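PDB 6FBM: gram-negative insecticidal protein from Chromobacterium piscinae, which probably acts as an insecticidal toxin that forms pores in target-cell membranes through its MACPF domain. Local coordinates for residues A[116-121]-A[442-447]; A[375-380]-A[517-522]; A[82-87]-A[106-111]; A[190-195]-A[229-234]. All coordinates share one frame; numbering follows the deposited sequence.

Interaction 1: A[116-121]-A[442-447]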
loop_
_atom_site.group_PDB
_atom_site.type_symbol
_atom_site.label_atom_id
_atom_site.label_comp_id
_atom_site.label_asym_id
_atom_site.label_seq_id
_atom_site.Cartn_x
_atom_site.Cartn_y
_atom_site.Cartn_z
ATOM N N LEU A 116 -5.999 -44.462 21.922
ATOM C CA LEU A 116 -5.502 -45.727 21.402
ATOM C C LEU A 116 -4.150 -46.118 21.982
ATOM O O LEU A 116 -3.354 -45.280 22.411
ATOM C CB LEU A 116 -5.431 -45.725 19.873
ATOM C CG LEU A 116 -6.795 -45.822 19.197
ATOM C CD1 LEU A 116 -6.609 -45.801 17.681
ATOM C CD2 LEU A 116 -7.524 -47.111 19.663
ATOM N N THR A 117 -3.911 -47.405 21.970
ATOM C CA THR A 117 -2.685 -47.976 22.434
ATOM C C THR A 117 -1.945 -48.433 21.171
ATOM O O THR A 117 -2.502 -48.350 20.066
ATOM C CB THR A 117 -2.993 -49.061 23.491
ATOM O OG1 THR A 117 -1.845 -49.305 24.283
ATOM C CG2 THR A 117 -3.457 -50.341 22.899
ATOM N N GLU A 118 -0.668 -48.816 21.287
ATOM C CA GLU A 118 0.166 -49.115 20.105
ATOM C C GLU A 118 0.392 -47.936 19.134
ATOM O O GLU A 118 0.766 -48.134 17.961
ATOM C CB GLU A 118 -0.409 -50.296 19.283
ATOM C CG GLU A 118 -0.778 -51.561 20.045
ATOM C CD GLU A 118 0.409 -52.267 20.659
ATOM O OE1 GLU A 118 1.581 -51.850 20.465
ATOM O OE2 GLU A 118 0.127 -53.265 21.359
ATOM N N ILE A 119 0.162 -46.705 19.620
ATOM C CA ILE A 119 0.417 -45.486 18.860
ATOM C C ILE A 119 1.700 -44.904 19.430
ATOM O O ILE A 119 1.925 -44.894 20.667
ATOM C CB ILE A 119 -0.705 -44.467 19.026
ATOM C CG1 ILE A 119 -2.048 -45.054 18.571
ATOM C CG2 ILE A 119 -0.401 -43.174 18.273
ATOM C CD1 ILE A 119 -2.191 -45.300 17.096
ATOM N N THR A 120 2.554 -44.434 18.531
ATOM C CA THR A 120 3.728 -43.680 18.930
ATOM C C THR A 120 3.424 -42.197 18.705
ATOM O O THR A 120 2.970 -41.789 17.613
ATOM C CB THR A 120 4.970 -44.118 18.161
ATOM O OG1 THR A 120 5.205 -45.521 18.406
ATOM C CG2 THR A 120 6.189 -43.312 18.621
ATOM N N TYR A 121 3.688 -41.413 19.748
ATOM C CA TYR A 121 3.423 -40.008 19.767
ATOM C C TYR A 121 4.755 -39.298 19.568
ATOM O O TYR A 121 5.697 -39.519 20.346
ATOM C CB TYR A 121 2.798 -39.630 21.121
ATOM C CG TYR A 121 1.561 -40.435 21.424
ATOM C CD1 TYR A 121 0.347 -40.119 20.838
ATOM C CD2 TYR A 121 1.612 -41.545 22.270
ATOM C CE1 TYR A 121 -0.786 -40.864 21.098
ATOM C CE2 TYR A 121 0.487 -42.300 22.535
ATOM C CZ TYR A 121 -0.713 -41.955 21.941
ATOM O OH TYR A 121 -1.852 -42.707 22.186
ATOM N N GLN A 442 3.944 -59.116 20.081
ATOM C CA GLN A 442 4.588 -59.290 21.396
ATOM C C GLN A 442 3.881 -58.583 22.563
ATOM O O GLN A 442 3.592 -59.185 23.594
ATOM C CB GLN A 442 6.040 -58.775 21.245
ATOM C CG GLN A 442 6.880 -58.524 22.500
ATOM C CD GLN A 442 8.366 -58.356 22.151
ATOM O OE1 GLN A 442 8.715 -57.908 21.037
ATOM N NE2 GLN A 442 9.256 -58.735 23.100
ATOM N N SER A 443 3.608 -57.298 22.366
ATOM C CA SER A 443 2.980 -56.445 23.353
ATOM C C SER A 443 1.661 -56.982 23.923
ATOM O O SER A 443 1.344 -56.724 25.089
ATOM C CB SER A 443 2.749 -55.064 22.746
ATOM O OG SER A 443 1.985 -55.157 21.547
ATOM N N LEU A 444 0.904 -57.719 23.109
ATOM C CA LEU A 444 -0.371 -58.297 23.533
ATOM C C LEU A 444 -0.252 -59.715 24.064
ATOM O O LEU A 444 -1.241 -60.291 24.530
ATOM C CB LEU A 444 -1.346 -58.309 22.358
ATOM C CG LEU A 444 -1.467 -57.028 21.545
ATOM C CD1 LEU A 444 -2.655 -57.173 20.591
ATOM C CD2 LEU A 444 -1.652 -55.831 22.458
ATOM N N CYS A 445 0.947 -60.290 24.015
ATOM C CA CYS A 445 1.135 -61.686 24.369
ATOM C C CYS A 445 2.038 -61.839 25.571
ATOM O O CYS A 445 2.820 -60.937 25.908
ATOM C CB CYS A 445 1.753 -62.443 23.202
ATOM S SG CYS A 445 0.831 -62.300 21.668
ATOM N N ALA A 446 1.900 -63.002 26.208
ATOM C CA ALA A 446 2.767 -63.458 27.294
ATOM C C ALA A 446 3.475 -64.728 26.837
ATOM O O ALA A 446 2.835 -65.614 26.262
ATOM C CB ALA A 446 1.942 -63.742 28.534
ATOM N N ASP A 447 4.777 -64.823 27.108
ATOM C CA ASP A 447 5.545 -66.049 26.839
ATOM C C ASP A 447 4.865 -67.256 27.470
ATOM O O ASP A 447 4.226 -67.139 28.526
ATOM C CB ASP A 447 6.969 -65.945 27.415
ATOM C CG ASP A 447 7.808 -64.880 26.733
ATOM O OD1 ASP A 447 7.523 -64.522 25.559
ATOM O OD2 ASP A 447 8.774 -64.430 27.381
#
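E118 reaches across to S443 and L444 and ties the MACPF (membrane attack complex/perforin) fold to the C-terminal part of the chain. Segment 116-121 runs from the end of helix 111-115 into the long strand 120-134, one of the central strands of that fold. L116 is the first residue to leave the helix, and its carbonyl oxygen accepts a hydrogen bond from the NZ of K313. T117 follows and leans on V317. At E118 the backbone takes a left-handed conformation. The E118 side chain sets CG opposite the carbonyl carbon and then bends at chi2 (-66°), which carries the carboxylate to the far segment. There S443 OG donates a hydrogen bond of 2.7 Å to E118 OE2. It arrives on the syn side of the oxygen, 24° out of the carboxylate plane. E118 OE1 stays farther off, 3.5 Å from S443 OG. Next, I119 lays its CG2 over the rim of one face of the Y121 ring. T120 and Y121 then enter the sheet, with backbone hydrogen bonds to S187 and S78. The ring of Y121 meets F109 edge to face, and its OH is hydrogen-bonded to the carbonyl oxygen of D113. In the other segment S443 OG is also hydrogen-bonded to H441 ND1, so the acidic side chain grips a hydroxyl that is already anchored. S443 and L444 form a short 3-10 turn ahead of strand 445-447, and C445 N is hydrogen-bonded to Q442 O at 2.9 Å. Beside the E118-S443 bond, the CD2 methyl of L444 lies 3.3 Å from E118 OE2.

Interaction 2: A[375-380]-A[517-522]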
loop_
_atom_site.group_PDB
_atom_site.type_symbol
_atom_site.label_atom_id
_atom_site.label_comp_id
_atom_site.label_asym_id
_atom_site.label_seq_id
_atom_site.Cartn_x
_atom_site.Cartn_y
_atom_site.Cartn_z
ATOM N N LYS A 375 -9.853 -59.978 15.559
ATOM C CA LYS A 375 -9.876 -58.923 14.571
ATOM C C LYS A 375 -9.123 -57.703 15.098
ATOM O O LYS A 375 -9.309 -57.294 16.238
ATOM C CB LYS A 375 -11.314 -58.555 14.231
ATOM C CG LYS A 375 -11.422 -57.339 13.332
ATOM C CD LYS A 375 -12.829 -57.177 12.766
ATOM C CE LYS A 375 -12.938 -55.909 11.930
ATOM N NZ LYS A 375 -14.020 -56.050 10.917
ATOM N N ASP A 376 -8.285 -57.133 14.239
ATOM C CA ASP A 376 -7.563 -55.915 14.532
ATOM C C ASP A 376 -8.515 -54.726 14.339
ATOM O O ASP A 376 -8.537 -54.103 13.290
ATOM C CB ASP A 376 -6.329 -55.831 13.618
ATOM C CG ASP A 376 -5.303 -54.798 14.092
ATOM O OD1 ASP A 376 -5.643 -53.943 14.949
ATOM O OD2 ASP A 376 -4.148 -54.865 13.613
ATOM N N LEU A 377 -9.308 -54.439 15.366
ATOM C CA LEU A 377 -10.460 -53.500 15.243
ATOM C C LEU A 377 -10.046 -52.082 14.816
ATOM O O LEU A 377 -10.617 -51.515 13.877
ATOM C CB LEU A 377 -11.213 -53.388 16.569
ATOM C CG LEU A 377 -12.490 -52.537 16.574
ATOM C CD1 LEU A 377 -13.399 -52.748 15.353
ATOM C CD2 LEU A 377 -13.275 -52.820 17.869
ATOM N N PHE A 378 -9.031 -51.557 15.506
ATOM C CA PHE A 378 -8.533 -50.203 15.287
ATOM C C PHE A 378 -7.399 -50.123 14.257
ATOM O O PHE A 378 -6.794 -49.070 14.101
ATOM C CB PHE A 378 -8.073 -49.640 16.632
ATOM C CG PHE A 378 -9.090 -49.820 17.720
ATOM C CD1 PHE A 378 -10.279 -49.122 17.680
ATOM C CD2 PHE A 378 -8.878 -50.712 18.733
ATOM C CE1 PHE A 378 -11.253 -49.307 18.640
ATOM C CE2 PHE A 378 -9.839 -50.922 19.714
ATOM C CZ PHE A 378 -11.031 -50.199 19.679
ATOM N N ASP A 379 -7.121 -51.240 13.565
ATOM C CA ASP A 379 -6.186 -51.294 12.452
ATOM C C ASP A 379 -4.827 -50.796 12.910
ATOM O O ASP A 379 -4.218 -49.914 12.299
ATOM C CB ASP A 379 -6.725 -50.470 11.258
ATOM C CG ASP A 379 -5.880 -50.575 10.011
ATOM O OD1 ASP A 379 -5.230 -51.624 9.789
ATOM O OD2 ASP A 379 -5.861 -49.578 9.255
ATOM N N LEU A 380 -4.379 -51.328 14.041
ATOM C CA LEU A 380 -3.113 -50.957 14.642
ATOM C C LEU A 380 -1.928 -51.769 14.165
ATOM O O LEU A 380 -0.820 -51.473 14.558
ATOM C CB LEU A 380 -3.212 -51.132 16.151
ATOM C CG LEU A 380 -4.310 -50.376 16.855
ATOM C CD1 LEU A 380 -4.379 -50.739 18.307
ATOM C CD2 LEU A 380 -4.093 -48.895 16.679
ATOM N N GLN A 517 -19.529 -57.791 22.675
ATOM C CA GLN A 517 -20.229 -57.059 23.737
ATOM C C GLN A 517 -19.290 -56.285 24.692
ATOM O O GLN A 517 -19.537 -55.097 24.956
ATOM C CB GLN A 517 -21.198 -57.976 24.526
ATOM C CG GLN A 517 -22.134 -57.262 25.519
ATOM C CD GLN A 517 -22.884 -56.057 24.922
ATOM O OE1 GLN A 517 -23.535 -56.178 23.862
ATOM N NE2 GLN A 517 -22.822 -54.898 25.613
ATOM N N GLU A 518 -18.231 -56.927 25.192
ATOM C CA GLU A 518 -17.241 -56.243 26.060
ATOM C C GLU A 518 -16.598 -55.019 25.353
ATOM O O GLU A 518 -16.291 -54.019 26.007
ATOM C CB GLU A 518 -16.129 -57.207 26.531
ATOM C CG GLU A 518 -16.534 -58.183 27.639
ATOM C CD GLU A 518 -15.636 -59.443 27.734
ATOM O OE1 GLU A 518 -14.619 -59.581 27.003
ATOM O OE2 GLU A 518 -15.926 -60.306 28.597
ATOM N N MET A 519 -16.409 -55.118 24.032
ATOM C CA MET A 519 -15.835 -54.043 23.223
ATOM C C MET A 519 -16.800 -52.869 23.116
ATOM O O MET A 519 -16.380 -51.736 23.343
ATOM C CB MET A 519 -15.422 -54.525 21.808
ATOM C CG MET A 519 -14.525 -53.571 21.001
ATOM S SD MET A 519 -12.848 -53.364 21.694
ATOM C CE MET A 519 -11.983 -54.797 21.089
ATOM N N LYS A 520 -18.066 -53.137 22.759
ATOM C CA LYS A 520 -19.126 -52.106 22.780
ATOM C C LYS A 520 -19.147 -51.339 24.104
ATOM O O LYS A 520 -19.136 -50.099 24.120
ATOM C CB LYS A 520 -20.527 -52.709 22.558
ATOM C CG LYS A 520 -21.051 -52.740 21.127
ATOM C CD LYS A 520 -22.574 -52.431 21.048
ATOM C CE LYS A 520 -23.086 -52.380 19.619
ATOM N NZ LYS A 520 -23.066 -53.708 18.921
ATOM N N SER A 521 -19.157 -52.094 25.200
ATOM C CA SER A 521 -19.240 -51.527 26.544
ATOM C C SER A 521 -17.992 -50.697 26.904
ATOM O O SER A 521 -18.110 -49.560 27.383
ATOM C CB SER A 521 -19.485 -52.647 27.570
ATOM O OG SER A 521 -19.426 -52.157 28.899
ATOM N N MET A 522 -16.812 -51.270 26.667
ATOM C CA MET A 522 -15.523 -50.581 26.872
ATOM C C MET A 522 -15.427 -49.299 26.044
ATOM O O MET A 522 -15.065 -48.264 26.573
ATOM C CB MET A 522 -14.363 -51.537 26.538
ATOM C CG MET A 522 -12.951 -51.027 26.804
ATOM S SD MET A 522 -12.290 -49.874 25.586
ATOM C CE MET A 522 -12.560 -50.714 24.033
#
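L377 and M519 meet tip to tip, with L377 CD2 3.5 Å from M519 CG. The same methyl also touches the sulfur, L377 CD2 lying 3.9 Å from M519 SD. F378 adds the second contact. Its CZ is 4.2 Å from M519 SD, and the sulfur stands 5.3 Å from the centroid of the F378 ring. This is a Met-aromatic contact made obliquely, 69° off the ring normal. M519 carries its CG opposite the backbone N (chi1 -166°) and bends at chi2 and chi3, which turns the sulfur and methyl end toward the two hydrophobic side chains. L377 in turn lies over the F378 ring, its CG above the ring centre. The contact joins the end of inner strand 373-376 of a mixed four-stranded sheet to the helix that follows edge strand 513-515, in the C-terminal, Vps62-like part of the chain. M519 also packs on L319 of the intervening strand 318-321. A type I turn from D376 to D379 presents L377 and F378 to the helix. The backbone hydrogen bond D379 N to D376 O closes it, and D376 OD1 holds the next amide, with L380 N at 3.0 Å. Farther out, F378 packs on L116 and V314, and M522 also touches V314.

Interaction 3: A[82-87]-A[106-111]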
loop_
_atom_site.group_PDB
_atom_site.type_symbol
_atom_site.label_atom_id
_atom_site.label_comp_id
_atom_site.label_asym_id
_atom_site.label_seq_id
_atom_site.Cartn_x
_atom_site.Cartn_y
_atom_site.Cartn_z
ATOM N N GLU A 82 1.624 -40.877 28.439
ATOM C CA GLU A 82 1.999 -40.197 29.679
ATOM C C GLU A 82 3.487 -39.866 29.723
ATOM O O GLU A 82 3.889 -38.883 30.345
ATOM C CB GLU A 82 1.639 -41.031 30.917
ATOM C CG GLU A 82 0.163 -41.384 31.070
ATOM C CD GLU A 82 -0.784 -40.207 30.906
ATOM O OE1 GLU A 82 -1.811 -40.365 30.195
ATOM O OE2 GLU A 82 -0.502 -39.126 31.498
ATOM N N GLU A 83 4.306 -40.689 29.083
ATOM C CA GLU A 83 5.733 -40.424 29.026
ATOM C C GLU A 83 5.978 -39.285 28.022
ATOM O O GLU A 83 6.820 -38.417 28.257
ATOM C CB GLU A 83 6.512 -41.693 28.661
ATOM C CG GLU A 83 8.030 -41.528 28.664
ATOM C CD GLU A 83 8.734 -42.768 28.151
ATOM O OE1 GLU A 83 9.230 -42.743 26.987
ATOM O OE2 GLU A 83 8.731 -43.795 28.888
ATOM N N TYR A 84 5.245 -39.290 26.913
ATOM C CA TYR A 84 5.291 -38.177 25.966
ATOM C C TYR A 84 5.007 -36.843 26.653
ATOM O O TYR A 84 5.748 -35.881 26.481
ATOM C CB TYR A 84 4.287 -38.387 24.822
ATOM C CG TYR A 84 4.122 -37.189 23.947
ATOM C CD1 TYR A 84 4.967 -36.963 22.866
ATOM C CD2 TYR A 84 3.127 -36.249 24.210
ATOM C CE1 TYR A 84 4.816 -35.827 22.069
ATOM C CE2 TYR A 84 2.963 -35.132 23.416
ATOM C CZ TYR A 84 3.797 -34.925 22.348
ATOM O OH TYR A 84 3.608 -33.815 21.573
ATOM N N ARG A 85 3.926 -36.814 27.422
ATOM C CA ARG A 85 3.550 -35.645 28.202
ATOM C C ARG A 85 4.649 -35.182 29.138
ATOM O O ARG A 85 4.891 -33.986 29.237
ATOM C CB ARG A 85 2.304 -35.916 29.035
ATOM C CG ARG A 85 1.071 -36.149 28.199
ATOM C CD ARG A 85 -0.062 -36.582 29.086
ATOM N NE ARG A 85 -0.646 -35.448 29.766
ATOM C CZ ARG A 85 -1.552 -35.515 30.742
ATOM N NH1 ARG A 85 -1.994 -36.693 31.193
ATOM N NH2 ARG A 85 -2.024 -34.385 31.266
ATOM N N GLU A 86 5.298 -36.117 29.833
ATOM C CA GLU A 86 6.423 -35.783 30.727
ATOM C C GLU A 86 7.575 -35.208 29.952
ATOM O O GLU A 86 8.157 -34.200 30.372
ATOM C CB GLU A 86 6.913 -36.988 31.533
ATOM C CG GLU A 86 6.171 -37.147 32.869
ATOM C CD GLU A 86 6.215 -38.564 33.437
ATOM O OE1 GLU A 86 6.689 -39.471 32.722
ATOM O OE2 GLU A 86 5.766 -38.769 34.593
ATOM N N LYS A 87 7.914 -35.856 28.838
ATOM C CA LYS A 87 9.051 -35.434 28.029
ATOM C C LYS A 87 8.842 -34.008 27.528
ATOM O O LYS A 87 9.743 -33.196 27.583
ATOM C CB LYS A 87 9.281 -36.391 26.862
ATOM C CG LYS A 87 9.966 -37.699 27.200
ATOM C CD LYS A 87 9.757 -38.727 26.084
ATOM C CE LYS A 87 10.628 -39.958 26.241
ATOM N NZ LYS A 87 12.029 -39.677 25.860
ATOM N N SER A 106 -4.403 -32.153 22.155
ATOM C CA SER A 106 -5.479 -32.166 21.155
ATOM C C SER A 106 -5.194 -31.258 19.980
ATOM O O SER A 106 -5.806 -31.398 18.941
ATOM C CB SER A 106 -6.835 -31.855 21.782
ATOM O OG SER A 106 -7.237 -32.979 22.522
ATOM N N VAL A 107 -4.283 -30.317 20.152
ATOM C CA VAL A 107 -3.727 -29.574 19.034
ATOM C C VAL A 107 -2.892 -30.536 18.173
ATOM O O VAL A 107 -3.061 -30.564 16.957
ATOM C CB VAL A 107 -2.913 -28.334 19.498
ATOM C CG1 VAL A 107 -2.088 -27.729 18.337
ATOM C CG2 VAL A 107 -3.874 -27.314 20.098
ATOM N N ASP A 108 -2.048 -31.338 18.814
ATOM C CA ASP A 108 -1.097 -32.209 18.113
ATOM C C ASP A 108 -1.640 -33.554 17.622
ATOM O O ASP A 108 -1.137 -34.085 16.632
ATOM C CB ASP A 108 0.112 -32.493 19.008
ATOM C CG ASP A 108 0.946 -31.248 19.288
ATOM O OD1 ASP A 108 0.925 -30.276 18.479
ATOM O OD2 ASP A 108 1.616 -31.243 20.340
ATOM N N PHE A 109 -2.619 -34.118 18.330
ATOM C CA PHE A 109 -3.109 -35.480 18.082
ATOM C C PHE A 109 -4.618 -35.531 18.170
ATOM O O PHE A 109 -5.222 -34.807 18.958
ATOM C CB PHE A 109 -2.558 -36.449 19.131
ATOM C CG PHE A 109 -1.074 -36.372 19.318
ATOM C CD1 PHE A 109 -0.217 -36.750 18.306
ATOM C CD2 PHE A 109 -0.540 -35.922 20.517
ATOM C CE1 PHE A 109 1.153 -36.695 18.485
ATOM C CE2 PHE A 109 0.824 -35.847 20.708
ATOM C CZ PHE A 109 1.677 -36.230 19.685
ATOM N N THR A 110 -5.235 -36.414 17.393
ATOM C CA THR A 110 -6.675 -36.637 17.506
ATOM C C THR A 110 -6.940 -37.259 18.867
ATOM O O THR A 110 -6.089 -37.905 19.457
ATOM C CB THR A 110 -7.253 -37.578 16.440
ATOM O OG1 THR A 110 -6.636 -38.873 16.549
ATOM C CG2 THR A 110 -7.082 -37.010 15.023
ATOM N N THR A 111 -8.140 -37.044 19.356
ATOM C CA THR A 111 -8.526 -37.610 20.610
ATOM C C THR A 111 -8.544 -39.163 20.537
ATOM O O THR A 111 -8.178 -39.833 21.488
ATOM C CB THR A 111 -9.876 -37.012 21.080
ATOM O OG1 THR A 111 -10.040 -37.323 22.476
ATOM C CG2 THR A 111 -11.060 -37.526 20.255
#
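Y84 and F109 approach from opposite directions and form a T-shaped pair. The edge of F109 points at the face of Y84, with ring centroids 5.2 Å apart and planes at 75°. F109 CE2 comes within 3.5 Å of Y84 CZ. Y84 sets CG opposite its backbone N (chi1 170°), which sends the ring away from helix 81-88 toward the end of helix 102-108. F109 is the first residue to leave that second helix. Its CG stands beside the backbone N instead (chi1 -51°), and this swings the ring rim back onto the tyrosine. D108 uses a similar torsion. Its CB rests 3.7 Å above the plane of the F109 ring, offset toward the rim, so the phenyl group is held from one face as well as at its edge. The D108 side chain crosses that of Y84 at about a right angle. Y84 also packs on L105, Y121 and S123. On the same helix, the neighbouring R85 makes a salt bridge through NH1 to E82 OE2, 2.9 Å. E82 OE2 has a second cationic partner in K99, and R85 is hydrogen-bonded as well to S102 and to the carbonyl oxygens of S307 and Q309. T110 caps the next helix through OG1 to D113 N. Short helices packed through a buried aromatic pair, between strands 64-78 and 120-134, probably correspond to the first helical cluster of MACPF proteins, which in pore-forming relatives refolds into membrane-spanning hairpins.

Interaction 4: A[190-195]-A[229-234]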
loop_
_atom_site.group_PDB
_atom_site.type_symbol
_atom_site.label_atom_id
_atom_site.label_comp_id
_atom_site.label_asym_id
_atom_site.label_seq_id
_atom_site.Cartn_x
_atom_site.Cartn_y
_atom_site.Cartn_z
ATOM N N LEU A 190 3.608 -50.470 14.258
ATOM C CA LEU A 190 3.450 -51.879 13.937
ATOM C C LEU A 190 3.067 -52.106 12.471
ATOM O O LEU A 190 3.211 -53.220 11.964
ATOM C CB LEU A 190 2.447 -52.563 14.864
ATOM C CG LEU A 190 2.601 -52.385 16.369
ATOM C CD1 LEU A 190 1.509 -53.140 17.102
ATOM C CD2 LEU A 190 4.004 -52.714 16.854
ATOM N N LYS A 191 2.604 -51.066 11.786
ATOM C CA LYS A 191 2.362 -51.123 10.337
ATOM C C LYS A 191 3.514 -50.594 9.481
ATOM O O LYS A 191 3.326 -50.375 8.289
ATOM C CB LYS A 191 1.081 -50.357 9.993
ATOM C CG LYS A 191 -0.136 -50.811 10.779
ATOM C CD LYS A 191 -1.437 -50.322 10.173
ATOM C CE LYS A 191 -1.868 -51.081 8.937
ATOM N NZ LYS A 191 -2.736 -50.190 8.122
ATOM N N MET A 192 4.714 -50.464 10.043
ATOM C CA MET A 192 5.702 -49.510 9.523
ATOM C C MET A 192 7.154 -49.984 9.273
ATOM O O MET A 192 8.090 -49.183 9.440
ATOM C CB MET A 192 5.708 -48.299 10.477
ATOM C CG MET A 192 5.314 -46.978 9.903
ATOM S SD MET A 192 5.726 -45.669 11.072
ATOM C CE MET A 192 7.498 -45.560 10.867
ATOM N N ASP A 193 7.366 -51.247 8.874
ATOM C CA ASP A 193 8.710 -51.703 8.415
ATOM C C ASP A 193 9.808 -51.270 9.399
ATOM O O ASP A 193 10.894 -50.813 9.018
ATOM C CB ASP A 193 9.023 -51.162 7.007
ATOM C CG ASP A 193 7.944 -51.540 5.957
ATOM O OD1 ASP A 193 7.396 -52.663 6.048
ATOM O OD2 ASP A 193 7.632 -50.715 5.047
ATOM N N SER A 194 9.503 -51.441 10.684
ATOM C CA SER A 194 10.152 -50.697 11.754
ATOM C C SER A 194 11.563 -51.260 12.079
ATOM O O SER A 194 11.778 -51.978 13.068
ATOM C CB SER A 194 9.245 -50.679 12.993
ATOM O OG SER A 194 9.528 -49.592 13.854
ATOM N N SER A 195 12.512 -50.883 11.209
ATOM C CA SER A 195 13.947 -51.175 11.352
ATOM C C SER A 195 14.727 -49.941 11.860
ATOM O O SER A 195 15.390 -50.004 12.894
ATOM C CB SER A 195 14.512 -51.624 9.999
ATOM O OG SER A 195 14.194 -50.683 8.975
ATOM N N ARG A 229 4.420 -41.558 6.859
ATOM C CA ARG A 229 3.340 -40.668 6.499
ATOM C C ARG A 229 1.998 -41.365 6.304
ATOM O O ARG A 229 0.989 -40.908 6.836
ATOM C CB ARG A 229 3.705 -39.861 5.246
ATOM C CG ARG A 229 4.811 -38.848 5.484
ATOM C CD ARG A 229 5.061 -37.968 4.270
ATOM N NE ARG A 229 6.218 -37.118 4.502
ATOM C CZ ARG A 229 6.753 -36.297 3.599
ATOM N NH1 ARG A 229 6.223 -36.189 2.379
ATOM N NH2 ARG A 229 7.843 -35.594 3.913
ATOM N N SER A 230 1.983 -42.451 5.544
ATOM C CA SER A 230 0.727 -43.151 5.252
ATOM C C SER A 230 0.204 -44.011 6.422
ATOM O O SER A 230 -0.978 -44.363 6.430
ATOM C CB SER A 230 0.787 -43.929 3.918
ATOM O OG SER A 230 1.906 -44.743 3.865
ATOM N N ASN A 231 1.052 -44.304 7.411
ATOM C CA ASN A 231 0.600 -44.940 8.668
ATOM C C ASN A 231 0.647 -44.034 9.904
ATOM O O ASN A 231 0.656 -44.536 11.038
ATOM C CB ASN A 231 1.393 -46.220 8.927
ATOM C CG ASN A 231 1.247 -47.227 7.809
ATOM O OD1 ASN A 231 2.239 -47.616 7.168
ATOM N ND2 ASN A 231 0.013 -47.627 7.538
ATOM N N SER A 232 0.668 -42.711 9.704
ATOM C CA SER A 232 0.506 -41.755 10.821
ATOM C C SER A 232 -0.538 -40.699 10.517
ATOM O O SER A 232 -0.764 -40.331 9.379
ATOM C CB SER A 232 1.826 -41.045 11.172
ATOM O OG SER A 232 2.886 -41.958 11.350
ATOM N N THR A 233 -1.167 -40.215 11.577
ATOM C CA THR A 233 -1.866 -38.931 11.554
ATOM C C THR A 233 -0.839 -37.826 11.890
ATOM O O THR A 233 -0.223 -37.815 12.972
ATOM C CB THR A 233 -3.018 -38.908 12.568
ATOM O OG1 THR A 233 -3.825 -40.082 12.410
ATOM C CG2 THR A 233 -3.877 -37.670 12.360
ATOM N N ILE A 234 -0.684 -36.899 10.944
ATOM C CA ILE A 234 0.357 -35.892 10.978
ATOM C C ILE A 234 -0.285 -34.501 10.953
ATOM O O ILE A 234 -1.160 -34.223 10.141
ATOM C CB ILE A 234 1.337 -36.093 9.796
ATOM C CG1 ILE A 234 2.060 -37.422 9.976
ATOM C CG2 ILE A 234 2.403 -34.983 9.760
ATOM C CD1 ILE A 234 3.054 -37.763 8.872
#
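K191 crosses N231 at about a right angle, against its amide end. The chain of K191 can be followed outward. CB rests on the amide carbon, K191 CB to N231 CG being 3.8 Å. CG stands opposite the carbonyl carbon and passes near L380 O. CD lies beside the amide end of N231, and the bend at chi3 (76°) keeps CE there too. NZ ends the chain near D379, with which it makes a long, weak ion pair. That pair links this loop to the segment 375-380. N231 CB lies 4.1 Å from M192 CG as the two side chains slide past each other in opposite directions. In the MACPF fold this is the place where strand 179-187 gives way to what is probably the second helical cluster and where the cluster returns to the sheet. Segment 190-195 is the loop leading to helix 198-209. N231 is the first residue to leave helix 220-230, and strand 232-239 starts directly after it. The backbones of N231 and K188 are hydrogen-bonded, as are those of T233 and A186 farther on. S232 OG is hydrogen-bonded to S187 OG and to the carbonyl oxygen of F228. M192 is buried, and its side chain also packs on S227 and L198.

Overall arrangement
Interaction 3 closes first along the chain. Interaction 1 then opens at 116-121, and interaction 4 falls wholly between its two segments. Interactions 1 and 2 cross, since 375-380 precedes 442-447 and 517-522 follows it. Interaction 3 lies within, and interaction 4 at the ends of, what are probably the two helical clusters of the MACPF domain, with centres about 18 Å apart. Interactions 1 and 4 both reach the large antiparallel sheet. Interaction 1 lies about 14, 15 and 17 Å from interactions 2, 4 and 3, between centres, and touches all three. Segments 116-121 and 190-195 thus meet 375-380 where the MACPF domain adjoins the C-terminal part, which probably includes the beta-tripod.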